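Local coordinates for Peptide/nickel transport system substrate-binding protein (Listeria monocytogenes serotype 1/2a, PDB 5KZT) that binds peptides as the extracellular solute-binding protein of a transport system and probably delivers them for uptake across the membrane, at residues R294-T307 with L485-R497. Numbering follows the deposited sequence.
Sequences RKAIALAIDKQSYT and LTDDVAIQPLYQR
A bend at chi3 (-63°) brings the edge of the Arg294 guanidinium to the carbonyls of Asp488 and Val489, just past helix 471-487, whereas Lys303, extended beyond CG, runs its full length to the backbone of strand 491-503. Arg294 grips Asp488 O side-on, NH2 giving the straighter bond (2.8 Å, 165°) and NE a longer one; NE also reaches Val489 O at 2.9 Å, from above that carbonyl's plane. Its remaining NH1 goes to Phe288 O. Val489, with positive phi where the helix ends, sets CG1 against Ala298 CB at 3.9 Å. The Gln492 side chain, bent at chi2, lays CG against the same methyl, and its amide donates from NE2 to Ala298 O (2.9 Å), from above the carbonyl plane; Leu344 O takes a second bond from NE2. Lys303 NZ donates to Pro493 O at 2.8 Å and to Ala318 O. In the classic beta bulge opposite Phe273, Leu494, in one of its two conformers, places CD2 against Ile301 CG2 and over one face of the Tyr306 ring, toward its rim, while Tyr495 lies beside that ring, planes 25° apart but slid apart, barely overlapping (centroids 5.6 Å). Tyr306 OH bonds Ser382 OG, and Tyr495 OH a basic side chain of the bound peptide. Buried donors thus satisfy the carbonyls of Asp488, Val489, Ala298 and Pro493, joining helices 291-299 and 303-311 to a strand that carries peptide-binding side chains.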
loop_
_atom_site.group_PDB
_atom_site.type_symbol
_atom_site.label_atom_id
_atom_site.label_comp_id
_atom_site.label_asym_id
_atom_site.label_seq_id
_atom_site.Cartn_x
_atom_site.Cartn_y
_atom_site.Cartn_z
ATOM N N ARG A 294 12.477 -5.586 -21.876
ATOM C CA ARG A 294 11.310 -5.271 -21.023
ATOM C C ARG A 294 9.990 -5.544 -21.766
ATOM O O ARG A 294 9.071 -6.169 -21.219
ATOM C CB ARG A 294 11.335 -3.804 -20.549
ATOM C CG ARG A 294 12.516 -3.473 -19.643
ATOM C CD ARG A 294 12.285 -2.202 -18.867
ATOM N NE ARG A 294 12.151 -1.002 -19.697
ATOM C CZ ARG A 294 13.151 -0.275 -20.197
ATOM N NH1 ARG A 294 14.433 -0.625 -20.040
ATOM N NH2 ARG A 294 12.859 0.821 -20.902
ATOM N N LYS A 295 9.929 -5.065 -23.013
ATOM C CA LYS A 295 8.748 -5.208 -23.875
ATOM C C LYS A 295 8.443 -6.682 -24.157
ATOM O O LYS A 295 7.282 -7.071 -24.190
ATOM C CB LYS A 295 8.950 -4.445 -25.199
ATOM C CG LYS A 295 7.731 -4.451 -26.113
ATOM C CD LYS A 295 7.952 -3.668 -27.402
ATOM C CE LYS A 295 7.882 -2.158 -27.195
ATOM N NZ LYS A 295 6.505 -1.729 -26.825
ATOM N N ALA A 296 9.493 -7.475 -24.369
ATOM C CA ALA A 296 9.342 -8.910 -24.661
ATOM C C ALA A 296 8.659 -9.632 -23.503
ATOM O O ALA A 296 7.661 -10.334 -23.711
ATOM C CB ALA A 296 10.688 -9.542 -24.939
ATOM N N ILE A 297 9.191 -9.439 -22.292
ATOM C CA ILE A 297 8.605 -10.035 -21.082
ATOM C C ILE A 297 7.164 -9.508 -20.893
ATOM O O ILE A 297 6.239 -10.287 -20.630
ATOM C CB ILE A 297 9.453 -9.710 -19.819
ATOM C CG1 ILE A 297 10.874 -10.300 -19.915
ATOM C CG2 ILE A 297 8.757 -10.145 -18.529
ATOM C CD1 ILE A 297 10.977 -11.785 -20.026
ATOM N N ALA A 298 6.987 -8.195 -21.060
ATOM C CA ALA A 298 5.705 -7.547 -20.785
ATOM C C ALA A 298 4.571 -8.112 -21.625
ATOM O O ALA A 298 3.496 -8.403 -21.096
ATOM C CB ALA A 298 5.791 -6.044 -21.014
ATOM N N LEU A 299 4.826 -8.241 -22.922
ATOM C CA LEU A 299 3.804 -8.616 -23.881
ATOM C C LEU A 299 3.610 -10.119 -24.007
ATOM O O LEU A 299 2.702 -10.551 -24.720
ATOM C CB LEU A 299 4.110 -8.001 -25.240
ATOM C CG LEU A 299 4.211 -6.481 -25.316
ATOM C CD1 LEU A 299 4.473 -6.096 -26.762
ATOM C CD2 LEU A 299 2.970 -5.780 -24.804
ATOM N N ALA A 300 4.415 -10.917 -23.306
ATOM C CA ALA A 300 4.389 -12.368 -23.462
ATOM C C ALA A 300 3.558 -13.073 -22.388
ATOM O O ALA A 300 3.582 -14.303 -22.327
ATOM C CB ALA A 300 5.809 -12.919 -23.475
ATOM N N ILE A 301 2.819 -12.323 -21.565
ATOM C CA ILE A 301 2.033 -12.909 -20.473
ATOM C C ILE A 301 0.536 -12.790 -20.771
ATOM O O ILE A 301 -0.025 -11.693 -20.836
ATOM C CB ILE A 301 2.385 -12.296 -19.109
ATOM C CG1 ILE A 301 3.872 -12.536 -18.801
ATOM C CG2 ILE A 301 1.535 -12.903 -17.991
ATOM C CD1 ILE A 301 4.441 -11.718 -17.652
ATOM N N ASP A 302 -0.109 -13.939 -20.950
ATOM C CA ASP A 302 -1.549 -13.992 -21.160
ATOM C C ASP A 302 -2.255 -13.566 -19.875
ATOM O O ASP A 302 -2.521 -14.394 -18.992
ATOM C CB ASP A 302 -1.985 -15.402 -21.589
ATOM C CG ASP A 302 -3.436 -15.455 -22.049
ATOM O OD1 ASP A 302 -4.209 -14.512 -21.769
ATOM O OD2 ASP A 302 -3.808 -16.438 -22.707
ATOM N N LYS A 303 -2.575 -12.279 -19.783
ATOM C CA LYS A 303 -3.142 -11.705 -18.541
ATOM C C LYS A 303 -4.523 -12.296 -18.236
ATOM O O LYS A 303 -4.863 -12.528 -17.073
ATOM C CB LYS A 303 -3.275 -10.185 -18.609
ATOM C CG LYS A 303 -2.042 -9.443 -19.093
ATOM C CD LYS A 303 -2.191 -7.949 -18.927
ATOM C CE LYS A 303 -1.085 -7.220 -19.671
ATOM N NZ LYS A 303 -1.099 -5.760 -19.406
ATOM N N GLN A 304 -5.316 -12.530 -19.278
ATOM C CA GLN A 304 -6.661 -13.072 -19.097
ATOM C C GLN A 304 -6.586 -14.458 -18.484
ATOM O O GLN A 304 -7.275 -14.745 -17.498
ATOM C CB GLN A 304 -7.434 -13.100 -20.422
ATOM C CG GLN A 304 -8.914 -13.464 -20.291
ATOM C CD GLN A 304 -9.661 -12.411 -19.510
ATOM O OE1 GLN A 304 -9.696 -11.250 -19.924
ATOM N NE2 GLN A 304 -10.239 -12.791 -18.360
ATOM N N SER A 305 -5.728 -15.304 -19.051
ATOM C CA SER A 305 -5.554 -16.668 -18.574
ATOM C C SER A 305 -5.026 -16.670 -17.146
ATOM O O SER A 305 -5.507 -17.442 -16.317
ATOM C CB SER A 305 -4.605 -17.445 -19.483
ATOM O OG SER A 305 -4.457 -18.760 -19.017
ATOM N N TYR A 306 -4.057 -15.791 -16.877
ATOM C CA TYR A 306 -3.533 -15.581 -15.532
ATOM C C TYR A 306 -4.665 -15.405 -14.517
ATOM O O TYR A 306 -4.760 -16.166 -13.556
ATOM C CB TYR A 306 -2.588 -14.366 -15.485
ATOM C CG TYR A 306 -1.991 -14.159 -14.126
ATOM C CD1 TYR A 306 -0.810 -14.800 -13.767
ATOM C CD2 TYR A 306 -2.612 -13.349 -13.181
ATOM C CE1 TYR A 306 -0.254 -14.634 -12.515
ATOM C CE2 TYR A 306 -2.065 -13.183 -11.919
ATOM C CZ TYR A 306 -0.878 -13.825 -11.596
ATOM O OH TYR A 306 -0.318 -13.669 -10.353
ATOM N N THR A 307 -5.533 -14.422 -14.737
ATOM C CA THR A 307 -6.611 -14.161 -13.775
ATOM C C THR A 307 -7.623 -15.302 -13.718
ATOM O O THR A 307 -8.118 -15.618 -12.635
ATOM C CB THR A 307 -7.367 -12.850 -14.047
ATOM O OG1 THR A 307 -7.973 -12.900 -15.336
ATOM C CG2 THR A 307 -6.434 -11.681 -13.990
ATOM N N LEU A 485 4.184 3.501 -19.712
ATOM C CA LEU A 485 3.822 2.175 -20.176
ATOM C C LEU A 485 4.140 1.973 -21.656
ATOM O O LEU A 485 5.072 1.258 -21.977
ATOM C CB LEU A 485 2.336 1.891 -19.862
ATOM C CG LEU A 485 1.981 1.982 -18.374
ATOM C CD1 LEU A 485 0.503 1.690 -18.146
ATOM C CD2 LEU A 485 2.851 1.067 -17.508
ATOM N N THR A 486 3.388 2.621 -22.540
ATOM C CA THR A 486 3.561 2.427 -23.972
ATOM C C THR A 486 4.962 2.819 -24.453
ATOM O O THR A 486 5.604 2.045 -25.159
ATOM C CB THR A 486 2.475 3.176 -24.760
ATOM O OG1 THR A 486 1.197 2.612 -24.443
ATOM C CG2 THR A 486 2.709 3.084 -26.284
ATOM N N ASP A 487 5.435 4.001 -24.050
ATOM C CA ASP A 487 6.712 4.526 -24.545
ATOM C C ASP A 487 7.946 3.845 -23.918
ATOM O O ASP A 487 8.880 3.503 -24.630
ATOM C CB ASP A 487 6.800 6.052 -24.346
ATOM C CG ASP A 487 5.633 6.818 -24.989
ATOM O OD1 ASP A 487 4.864 6.209 -25.797
ATOM O OD2 ASP A 487 5.474 8.029 -24.670
ATOM N N ASP A 488 7.962 3.688 -22.587
ATOM C CA ASP A 488 9.158 3.225 -21.859
ATOM C C ASP A 488 9.090 1.795 -21.337
ATOM O O ASP A 488 10.113 1.217 -21.006
ATOM C CB ASP A 488 9.461 4.163 -20.682
ATOM C CG ASP A 488 9.908 5.550 -21.124
ATOM O OD1 ASP A 488 10.051 5.791 -22.331
ATOM O OD2 ASP A 488 10.127 6.435 -20.273
ATOM N N VAL A 489 7.903 1.214 -21.242
ATOM C CA VAL A 489 7.766 -0.119 -20.626
ATOM C C VAL A 489 8.518 -0.185 -19.272
ATOM O O VAL A 489 9.295 -1.111 -19.013
ATOM C CB VAL A 489 8.262 -1.249 -21.570
ATOM C CG1 VAL A 489 7.615 -2.573 -21.189
ATOM C CG2 VAL A 489 7.979 -0.938 -23.039
ATOM N N ALA A 490 8.313 0.829 -18.427
ATOM C CA ALA A 490 8.952 0.888 -17.093
ATOM C C ALA A 490 8.496 -0.284 -16.221
ATOM O O ALA A 490 9.282 -0.837 -15.434
ATOM C CB ALA A 490 8.583 2.198 -16.406
ATOM N N ILE A 491 7.206 -0.596 -16.341
ATOM C CA ILE A 491 6.537 -1.708 -15.622
ATOM C C ILE A 491 5.503 -2.334 -16.534
ATOM O O ILE A 491 5.217 -1.791 -17.594
ATOM C CB ILE A 491 5.790 -1.212 -14.379
ATOM C CG1 ILE A 491 4.732 -0.164 -14.745
ATOM C CG2 ILE A 491 6.774 -0.651 -13.368
ATOM C CD1 ILE A 491 3.747 0.083 -13.650
ATOM N N GLN A 492 4.927 -3.453 -16.117
ATOM C CA GLN A 492 3.823 -4.080 -16.854
ATOM C C GLN A 492 2.677 -4.413 -15.909
ATOM O O GLN A 492 2.736 -5.406 -15.191
ATOM C CB GLN A 492 4.283 -5.343 -17.608
ATOM C CG GLN A 492 3.177 -6.154 -18.316
ATOM C CD GLN A 492 2.339 -5.359 -19.324
ATOM O OE1 GLN A 492 1.945 -4.229 -19.059
ATOM N NE2 GLN A 492 2.057 -5.962 -20.490
ATOM N N PRO A 493 1.616 -3.588 -15.913
ATOM C CA PRO A 493 0.391 -3.984 -15.215
ATOM C C PRO A 493 -0.093 -5.381 -15.633
ATOM O O PRO A 493 -0.096 -5.703 -16.819
ATOM C CB PRO A 493 -0.594 -2.901 -15.611
ATOM C CG PRO A 493 0.282 -1.693 -15.776
ATOM C CD PRO A 493 1.513 -2.222 -16.450
ATOM N N LEU A 494 -0.482 -6.186 -14.648
ATOM C CA LEU A 494 -0.916 -7.554 -14.891
ATOM C C LEU A 494 -2.387 -7.701 -14.550
ATOM O O LEU A 494 -3.152 -8.156 -15.388
ATOM C CB LEU A 494 -0.072 -8.543 -14.082
ATOM C CG LEU A 494 0.669 -9.575 -14.930
ATOM C CD1 LEU A 494 1.720 -10.312 -14.125
ATOM C CD2 LEU A 494 -0.322 -10.550 -15.566
ATOM N N TYR A 495 -2.769 -7.323 -13.328
ATOM C CA TYR A 495 -4.172 -7.392 -12.893
ATOM C C TYR A 495 -4.598 -6.330 -11.901
ATOM O O TYR A 495 -3.778 -5.757 -11.178
ATOM C CB TYR A 495 -4.490 -8.785 -12.342
ATOM C CG TYR A 495 -3.809 -9.199 -11.034
ATOM C CD1 TYR A 495 -2.582 -9.861 -11.034
ATOM C CD2 TYR A 495 -4.426 -8.988 -9.808
ATOM C CE1 TYR A 495 -1.986 -10.277 -9.856
ATOM C CE2 TYR A 495 -3.838 -9.404 -8.626
ATOM C CZ TYR A 495 -2.621 -10.044 -8.647
ATOM O OH TYR A 495 -2.027 -10.451 -7.458
ATOM N N GLN A 496 -5.906 -6.088 -11.892
ATOM C CA GLN A 496 -6.554 -5.216 -10.932
ATOM C C GLN A 496 -7.106 -6.148 -9.872
ATOM O O GLN A 496 -7.897 -7.053 -10.189
ATOM C CB GLN A 496 -7.702 -4.453 -11.582
ATOM C CG GLN A 496 -7.315 -3.693 -12.834
ATOM C CD GLN A 496 -8.510 -3.027 -13.478
ATOM O OE1 GLN A 496 -9.130 -2.151 -12.859
ATOM N NE2 GLN A 496 -8.875 -3.459 -14.702
ATOM N N ARG A 497 -6.709 -5.946 -8.627
ATOM C CA ARG A 497 -6.926 -6.967 -7.606
ATOM C C ARG A 497 -8.304 -6.907 -6.960
ATOM O O ARG A 497 -8.763 -5.845 -6.544
ATOM C CB ARG A 497 -5.856 -6.854 -6.528
ATOM C CG ARG A 497 -5.650 -8.111 -5.702
ATOM C CD ARG A 497 -6.075 -7.955 -4.273
ATOM N NE ARG A 497 -5.148 -7.228 -3.415
ATOM C CZ ARG A 497 -4.129 -7.753 -2.705
ATOM N NH1 ARG A 497 -3.386 -6.953 -1.956
ATOM N NH2 ARG A 497 -3.811 -9.045 -2.743
#